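Local coordinates for protein metalloprotease stcE (Escherichia coli, PDB 4DNY) that probably cleaves mucin-type O-glycosylated proteins as a secreted zinc metalloprotease, helping enterohemorrhagic strains adhere to host tissue and evade immunity, at residues Q72-F83 and N106-W117. Residues are numbered along the deposited sequence; the frame is centred on the assembly and turned at random.
Sequences QGPDLEGKMVRF and NTLLFKYVNGQW
The hydroxyl of Y112 is gripped twice: it donates to Q72 OE1 at 2.8 Å, approaching from above the amide's carbonyl plane, and its oxygen accepts a nearly straight bond from the backbone N of G73 (3.2 Å, 165°). The Y112 ring lies against the 72-79 loop because CG points opposite the backbone N (chi1 -161°). There L76 CB lies over one face as a CH-pi contact, 3.9 Å from the ring centroid, while Q116 N sits over the centre of the opposite face. Q72 NE2 comes to the edge of the indole at W117 CD1, the amide standing almost perpendicular to it, while W117 NE1 is bound to P71 O; a water joins Q72 NE2 to W117 N.

Two tight turns meet beside this ring, the type II turn L76-K79 and the type I' turn V113-Q116. The E77 chain bends at chi2 and brings its carboxylate to the second, where OE2 accepts N114 N through its syn lone pair at 2.7 Å. G78 N bonds to Y112 O, and K79 O receives Y112 N. From here strands 80-83 and 107-113 run antiparallel, V81-F110 and F83-L108 each forming a hydrogen-bonded pair.

On one face, V81 CG2 packs on W117 CH2 (3.7 Å), and the rings of F83 and F110 meet rim to rim, planes 84° apart; Y95 adds an edge-to-face partner to F110. On the other, M80 CE touches both methyls of L109 (3.7 Å to CD1), and R82 CB lies against CD1 too, its guanidinium reaching on to a salt bridge with E56.

In the five-stranded sheet of the beta-sandwich domain, the middle strand 80-86 and its neighbour 107-113 are thus joined by backbone bonds, with apolar side chains packed on the V81, F83, L108 and F110 face, while the phenol hydroxyl held by two hydrogen bonds and the carboxylate-bound turn probably fix how the two loops sit together.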
ATOM      1  N   GLN A  72      -6.392   1.985  -8.597  1.00 21.87           N
ATOM      2  CA  GLN A  72      -7.757   2.427  -8.539  1.00 23.01           C
ATOM      3  C   GLN A  72      -8.626   1.391  -9.233  1.00 24.24           C
ATOM      4  O   GLN A  72      -8.178   0.729 -10.153  1.00 27.15           O
ATOM      5  CB  GLN A  72      -7.930   3.769  -9.249  1.00 23.97           C
ATOM      6  CG  GLN A  72      -7.209   4.931  -8.614  1.00 26.34           C
ATOM      7  CD  GLN A  72      -7.872   5.419  -7.325  1.00 24.58           C
ATOM      8  OE1 GLN A  72      -9.098   5.462  -7.234  1.00 26.06           O
ATOM      9  NE2 GLN A  72      -7.068   5.881  -6.394  1.00 24.24           N
ATOM     10  N   GLY A  73      -9.878   1.279  -8.797  1.00 25.70           N
ATOM     11  CA  GLY A  73     -10.844   0.419  -9.471  1.00 27.63           C
ATOM     12  C   GLY A  73     -11.905  -0.067  -8.545  1.00 28.54           C
ATOM     13  O   GLY A  73     -11.733  -0.122  -7.316  1.00 25.73           O
ATOM     14  N   PRO A  74     -13.016  -0.488  -9.126  1.00 30.54           N
ATOM     15  CA  PRO A  74     -14.165  -0.893  -8.368  1.00 30.95           C
ATOM     16  C   PRO A  74     -13.929  -2.054  -7.393  1.00 29.57           C
ATOM     17  O   PRO A  74     -14.436  -2.020  -6.254  1.00 29.47           O
ATOM     18  CB  PRO A  74     -15.172  -1.308  -9.463  1.00 33.11           C
ATOM     19  CG  PRO A  74     -14.725  -0.686 -10.689  1.00 34.49           C
ATOM     20  CD  PRO A  74     -13.262  -0.459 -10.590  1.00 33.83           C
ATOM     21  N   ASP A  75     -13.154  -3.052  -7.815  1.00 28.55           N
ATOM     22  CA  ASP A  75     -12.965  -4.247  -7.035  1.00 28.10           C
ATOM     23  C   ASP A  75     -12.112  -4.051  -5.782  1.00 25.05           C
ATOM     24  O   ASP A  75     -11.904  -5.000  -5.015  1.00 24.41           O
ATOM     25  CB  ASP A  75     -12.410  -5.389  -7.908  1.00 28.71           C
ATOM     26  CG  ASP A  75     -11.076  -5.067  -8.558  1.00 31.88           C
ATOM     27  OD1 ASP A  75     -10.624  -3.907  -8.574  1.00 29.05           O
ATOM     28  OD2 ASP A  75     -10.490  -6.027  -9.086  1.00 35.42           O
ATOM     29  N   LEU A  76     -11.646  -2.816  -5.571  1.00 22.82           N
ATOM     30  CA  LEU A  76     -10.818  -2.478  -4.370  1.00 21.39           C
ATOM     31  C   LEU A  76     -11.667  -2.052  -3.163  1.00 19.86           C
ATOM     32  O   LEU A  76     -11.147  -1.746  -2.096  1.00 18.32           O
ATOM     33  CB  LEU A  76      -9.841  -1.359  -4.723  1.00 20.76           C
ATOM     34  CG  LEU A  76      -8.729  -1.657  -5.745  1.00 22.28           C
ATOM     35  CD1 LEU A  76      -8.033  -0.405  -6.199  1.00 23.56           C
ATOM     36  CD2 LEU A  76      -7.738  -2.717  -5.241  1.00 23.92           C
ATOM     37  N   GLU A  77     -12.970  -2.031  -3.313  1.00 20.37           N
ATOM     38  CA  GLU A  77     -13.860  -1.611  -2.261  1.00 19.20           C
ATOM     39  C   GLU A  77     -13.596  -2.342  -0.943  1.00 18.83           C
ATOM     40  O   GLU A  77     -13.636  -3.578  -0.876  1.00 18.36           O
ATOM     41  CB  GLU A  77     -15.291  -1.818  -2.706  1.00 22.61           C
ATOM     42  CG  GLU A  77     -16.284  -1.062  -2.008  1.00 23.24           C
ATOM     43  CD  GLU A  77     -16.073   0.454  -1.993  1.00 19.79           C
ATOM     44  OE1 GLU A  77     -15.483   1.069  -2.959  1.00 23.01           O
ATOM     45  OE2 GLU A  77     -16.429   0.929  -0.952  1.00 20.01           O
ATOM     46  N   GLY A  78     -13.328  -1.558   0.096  1.00 17.62           N
ATOM     47  CA  GLY A  78     -13.050  -2.055   1.440  1.00 15.75           C
ATOM     48  C   GLY A  78     -11.673  -2.667   1.650  1.00 15.68           C
ATOM     49  O   GLY A  78     -11.352  -3.112   2.779  1.00 15.30           O
ATOM     50  N   LYS A  79     -10.880  -2.720   0.606  1.00 13.49           N
ATOM     51  CA  LYS A  79      -9.543  -3.290   0.691  1.00 12.69           C
ATOM     52  C   LYS A  79      -8.599  -2.343   1.423  1.00 11.64           C
ATOM     53  O   LYS A  79      -8.765  -1.138   1.429  1.00 12.08           O
ATOM     54  CB  LYS A  79      -8.989  -3.590  -0.712  1.00 13.08           C
ATOM     55  CG  LYS A  79      -9.790  -4.601  -1.475  1.00 15.81           C
ATOM     56  CD  LYS A  79      -9.810  -5.957  -0.815  1.00 17.24           C
ATOM     57  CE  LYS A  79     -10.582  -7.016  -1.633  1.00 21.58           C
ATOM     58  NZ  LYS A  79     -10.319  -8.386  -1.255  1.00 22.53           N
ATOM     59  N   MET A  80      -7.499  -2.927   1.956  1.00 11.19           N
ATOM     60  CA  MET A  80      -6.520  -2.172   2.755  1.00 10.46           C
ATOM     61  C   MET A  80      -5.095  -2.441   2.311  1.00 10.19           C
ATOM     62  O   MET A  80      -4.777  -3.528   1.841  1.00 10.64           O
ATOM     63  CB  MET A  80      -6.708  -2.449   4.251  1.00 11.70           C
ATOM     64  CG  MET A  80      -8.007  -1.936   4.754  1.00 13.52           C
ATOM     65  SD  MET A  80      -8.296  -2.385   6.483  0.12 13.60           S
ATOM     66  CE  MET A  80      -6.930  -1.575   7.398  1.00 16.51           C
ATOM     67  N   VAL A  81      -4.246  -1.445   2.512  1.00  9.58           N
ATOM     68  CA  VAL A  81      -2.804  -1.571   2.251  1.00  9.35           C
ATOM     69  C   VAL A  81      -2.045  -0.985   3.426  1.00  9.34           C
ATOM     70  O   VAL A  81      -2.308   0.157   3.828  1.00  9.36           O
ATOM     71  CB  VAL A  81      -2.351  -0.865   0.928  1.00  9.21           C
ATOM     72  CG1 VAL A  81      -0.847  -1.077   0.705  1.00  9.96           C
ATOM     73  CG2 VAL A  81      -3.157  -1.464  -0.240  1.00 10.58           C
ATOM     74  N   ARG A  82      -1.119  -1.750   3.969  1.00 10.14           N
ATOM     75  CA  ARG A  82      -0.232  -1.297   5.038  1.00  9.57           C
ATOM     76  C   ARG A  82       1.185  -1.235   4.518  1.00  9.32           C
ATOM     77  O   ARG A  82       1.608  -2.100   3.741  1.00 10.28           O
ATOM     78  CB  ARG A  82      -0.301  -2.262   6.251  1.00 10.97           C
ATOM     79  CG  ARG A  82       0.545  -1.764   7.415  1.00 11.49           C
ATOM     80  CD  ARG A  82       0.440  -2.656   8.606  1.00 13.37           C
ATOM     81  NE  ARG A  82      -0.921  -2.641   9.192  1.00 14.13           N
ATOM     82  CZ  ARG A  82      -1.698  -3.696   9.348  1.00 15.38           C
ATOM     83  NH1 ARG A  82      -1.271  -4.910   8.922  1.00 17.33           N
ATOM     84  NH2 ARG A  82      -2.899  -3.622   9.938  1.00 18.31           N
ATOM     85  N   PHE A  83       1.927  -0.201   4.897  1.00  9.31           N
ATOM     86  CA  PHE A  83       3.384  -0.069   4.592  1.00  9.21           C
ATOM     87  C   PHE A  83       4.151  -0.065   5.880  1.00  9.55           C
ATOM     88  O   PHE A  83       3.754   0.620   6.821  1.00 10.13           O
ATOM     89  CB  PHE A  83       3.686   1.235   3.868  1.00  9.03           C
ATOM     90  CG  PHE A  83       3.156   1.275   2.479  1.00  8.85           C
ATOM     91  CD1 PHE A  83       3.950   0.934   1.420  1.00  9.73           C
ATOM     92  CD2 PHE A  83       1.837   1.679   2.220  1.00  9.83           C
ATOM     93  CE1 PHE A  83       3.442   0.952   0.124  1.00 10.49           C
ATOM     94  CE2 PHE A  83       1.350   1.735   0.921  1.00 10.44           C
ATOM     95  CZ  PHE A  83       2.152   1.359  -0.109  1.00 11.23           C
ATOM     96  N   ASN A 106       8.694   4.047   9.762  1.00 13.97           N
ATOM     97  CA  ASN A 106       7.312   4.447   9.740  1.00 15.47           C
ATOM     98  C   ASN A 106       6.368   3.358   9.182  1.00 15.84           C
ATOM     99  O   ASN A 106       6.774   2.532   8.376  1.00 13.23           O
ATOM    100  CB  ASN A 106       7.163   5.749   9.030  1.00 16.29           C
ATOM    101  CG  ASN A 106       7.633   6.916   9.933  1.00 21.99           C
ATOM    102  OD1 ASN A 106       7.235   7.023  11.131  1.00 31.97           O
ATOM    103  ND2 ASN A 106       8.404   7.754   9.402  1.00 25.68           N
ATOM    104  N   THR A 107       5.145   3.393   9.677  1.00 12.36           N
ATOM    105  CA  THR A 107       4.069   2.528   9.202  1.00 12.17           C
ATOM    106  C   THR A 107       2.990   3.452   8.649  1.00 11.97           C
ATOM    107  O   THR A 107       2.680   4.556   9.255  1.00 15.43           O
ATOM    108  CB  THR A 107       3.490   1.711  10.346  1.00 11.88           C
ATOM    109  OG1 THR A 107       4.414   0.754  10.802  1.00 13.14           O
ATOM    110  CG2 THR A 107       2.193   0.980   9.945  1.00 13.55           C
ATOM    111  N   LEU A 108       2.398   3.082   7.524  1.00 11.06           N
ATOM    112  CA  LEU A 108       1.284   3.798   6.919  1.00 10.72           C
ATOM    113  C   LEU A 108       0.146   2.811   6.668  1.00 10.29           C
ATOM    114  O   LEU A 108       0.370   1.643   6.425  1.00  9.53           O
ATOM    115  CB  LEU A 108       1.672   4.437   5.589  1.00 12.36           C
ATOM    116  CG  LEU A 108       2.777   5.450   5.596  1.00 13.48           C
ATOM    117  CD1 LEU A 108       3.127   5.802   4.155  1.00 16.02           C
ATOM    118  CD2 LEU A 108       2.377   6.663   6.411  1.00 16.97           C
ATOM    119  N   LEU A 109      -1.106   3.276   6.704  1.00 10.65           N
ATOM    120  CA  LEU A 109      -2.233   2.390   6.495  1.00 10.17           C
ATOM    121  C   LEU A 109      -3.339   3.088   5.670  1.00  9.23           C
ATOM    122  O   LEU A 109      -3.643   4.277   5.931  1.00 10.01           O
ATOM    123  CB  LEU A 109      -2.819   1.961   7.815  1.00  9.90           C
ATOM    124  CG  LEU A 109      -3.950   0.923   7.796  1.00 10.22           C
ATOM    125  CD1 LEU A 109      -3.429  -0.433   7.233  1.00 10.49           C
ATOM    126  CD2 LEU A 109      -4.525   0.709   9.175  1.00 11.36           C
ATOM    127  N   PHE A 110      -3.883   2.388   4.683  1.00  9.04           N
ATOM    128  CA  PHE A 110      -4.854   2.893   3.727  1.00  9.01           C
ATOM    129  C   PHE A 110      -6.033   1.942   3.610  1.00  9.44           C
ATOM    130  O   PHE A 110      -5.876   0.719   3.727  1.00 10.19           O
ATOM    131  CB  PHE A 110      -4.219   3.063   2.336  1.00 10.36           C
ATOM    132  CG  PHE A 110      -3.071   4.006   2.274  1.00 10.28           C
ATOM    133  CD1 PHE A 110      -3.238   5.340   1.896  1.00 10.91           C
ATOM    134  CD2 PHE A 110      -1.804   3.579   2.559  1.00  9.57           C
ATOM    135  CE1 PHE A 110      -2.166   6.202   1.840  1.00 12.16           C
ATOM    136  CE2 PHE A 110      -0.705   4.450   2.478  1.00 11.15           C
ATOM    137  CZ  PHE A 110      -0.916   5.760   2.091  1.00 12.50           C
ATOM    138  N   LYS A 111      -7.225   2.507   3.371  1.00  9.59           N
ATOM    139  CA  LYS A 111      -8.437   1.763   3.069  1.00  9.77           C
ATOM    140  C   LYS A 111      -9.227   2.465   1.958  1.00  9.83           C
ATOM    141  O   LYS A 111      -9.336   3.659   1.956  1.00 10.83           O
ATOM    142  CB  LYS A 111      -9.313   1.633   4.334  1.00 10.99           C
ATOM    143  CG  LYS A 111     -10.592   0.840   4.113  1.00 12.70           C
ATOM    144  CD  LYS A 111     -11.313   0.500   5.396  1.00 14.59           C
ATOM    145  CE  LYS A 111     -12.655  -0.103   5.122  1.00 18.47           C
ATOM    146  NZ  LYS A 111     -13.367  -0.662   6.350  1.00 20.15           N
ATOM    147  N   TYR A 112      -9.765   1.679   1.017  1.00  9.99           N
ATOM    148  CA  TYR A 112     -10.473   2.198  -0.135  1.00 10.49           C
ATOM    149  C   TYR A 112     -11.985   2.150   0.176  1.00 10.37           C
ATOM    150  O   TYR A 112     -12.513   1.086   0.469  1.00 12.56           O
ATOM    151  CB  TYR A 112     -10.168   1.310  -1.335  1.00 11.64           C
ATOM    152  CG  TYR A 112     -10.424   1.912  -2.680  1.00 12.91           C
ATOM    153  CD1 TYR A 112      -9.523   2.788  -3.252  1.00 14.27           C
ATOM    154  CD2 TYR A 112     -11.503   1.496  -3.442  1.00 14.16           C
ATOM    155  CE1 TYR A 112      -9.686   3.300  -4.495  1.00 15.19           C
ATOM    156  CE2 TYR A 112     -11.669   1.993  -4.746  1.00 15.86           C
ATOM    157  CZ  TYR A 112     -10.737   2.883  -5.265  1.00 19.61           C
ATOM    158  OH  TYR A 112     -10.889   3.361  -6.575  1.00 22.25           O
ATOM    159  N   VAL A 113     -12.635   3.299   0.168  1.00 10.22           N
ATOM    160  CA  VAL A 113     -14.055   3.385   0.474  1.00 10.38           C
ATOM    161  C   VAL A 113     -14.742   4.189  -0.623  1.00 11.12           C
ATOM    162  O   VAL A 113     -14.417   5.387  -0.829  1.00 10.83           O
ATOM    163  CB  VAL A 113     -14.318   4.018   1.853  1.00 11.29           C
ATOM    164  CG1 VAL A 113     -15.780   3.999   2.163  1.00 12.52           C
ATOM    165  CG2 VAL A 113     -13.514   3.233   2.930  1.00 12.61           C
ATOM    166  N   ASN A 114     -15.717   3.555  -1.253  1.00 11.84           N
ATOM    167  CA  ASN A 114     -16.531   4.184  -2.306  1.00 12.30           C
ATOM    168  C   ASN A 114     -15.689   4.910  -3.334  1.00 12.93           C
ATOM    169  O   ASN A 114     -15.983   6.086  -3.688  1.00 13.15           O
ATOM    170  CB  ASN A 114     -17.610   5.073  -1.748  1.00 11.78           C
ATOM    171  CG  ASN A 114     -18.645   5.439  -2.773  1.00 12.56           C
ATOM    172  OD1 ASN A 114     -18.976   4.632  -3.667  1.00 13.74           O
ATOM    173  ND2 ASN A 114     -19.165   6.676  -2.725  1.00 11.58           N
ATOM    174  N   GLY A 115     -14.614   4.232  -3.776  1.00 13.71           N
ATOM    175  CA  GLY A 115     -13.832   4.724  -4.912  1.00 15.67           C
ATOM    176  C   GLY A 115     -12.656   5.620  -4.574  1.00 15.60           C
ATOM    177  O   GLY A 115     -12.029   6.211  -5.461  1.00 18.76           O
ATOM    178  N   GLN A 116     -12.315   5.762  -3.286  1.00 13.87           N
ATOM    179  CA  GLN A 116     -11.220   6.629  -2.856  1.00 14.71           C
ATOM    180  C   GLN A 116     -10.400   5.966  -1.725  1.00 12.86           C
ATOM    181  O   GLN A 116     -10.953   5.438  -0.787  1.00 11.23           O
ATOM    182  CB  GLN A 116     -11.770   7.961  -2.368  1.00 15.50           C
ATOM    183  CG  GLN A 116     -10.710   9.033  -2.043  1.00 17.85           C
ATOM    184  CD  GLN A 116     -11.323  10.334  -1.598  1.00 21.72           C
ATOM    185  OE1 GLN A 116     -11.961  11.040  -2.364  1.00 22.55           O
ATOM    186  NE2 GLN A 116     -11.172  10.631  -0.303  1.00 27.83           N
ATOM    187  N   TRP A 117      -9.065   6.114  -1.789  1.00 13.41           N
ATOM    188  CA  TRP A 117      -8.212   5.714  -0.714  1.00 13.02           C
ATOM    189  C   TRP A 117      -8.249   6.729   0.428  1.00 13.14           C
ATOM    190  O   TRP A 117      -8.173   7.965   0.185  1.00 15.95           O
ATOM    191  CB  TRP A 117      -6.739   5.593  -1.164  1.00 13.59           C
ATOM    192  CG  TRP A 117      -6.474   4.401  -2.025  1.00 13.62           C
ATOM    193  CD1 TRP A 117      -6.301   4.407  -3.357  1.00 14.73           C
ATOM    194  CD2 TRP A 117      -6.444   3.035  -1.599  1.00 13.45           C
ATOM    195  NE1 TRP A 117      -6.119   3.111  -3.812  1.00 15.74           N
ATOM    196  CE2 TRP A 117      -6.183   2.252  -2.733  1.00 14.47           C
ATOM    197  CE3 TRP A 117      -6.587   2.378  -0.333  1.00 11.85           C
ATOM    198  CZ2 TRP A 117      -6.118   0.857  -2.668  1.00 13.21           C
ATOM    199  CZ3 TRP A 117      -6.500   1.020  -0.258  1.00 13.49           C
ATOM    200  CH2 TRP A 117      -6.244   0.260  -1.440  1.00 14.52           C
TER
HETATM  201  O   HOH W   1      -7.981   7.541  -4.248  1.00 12.88           O
HETATM  202  O   HOH W   2     -12.160  -3.213   5.648  1.00 17.73           O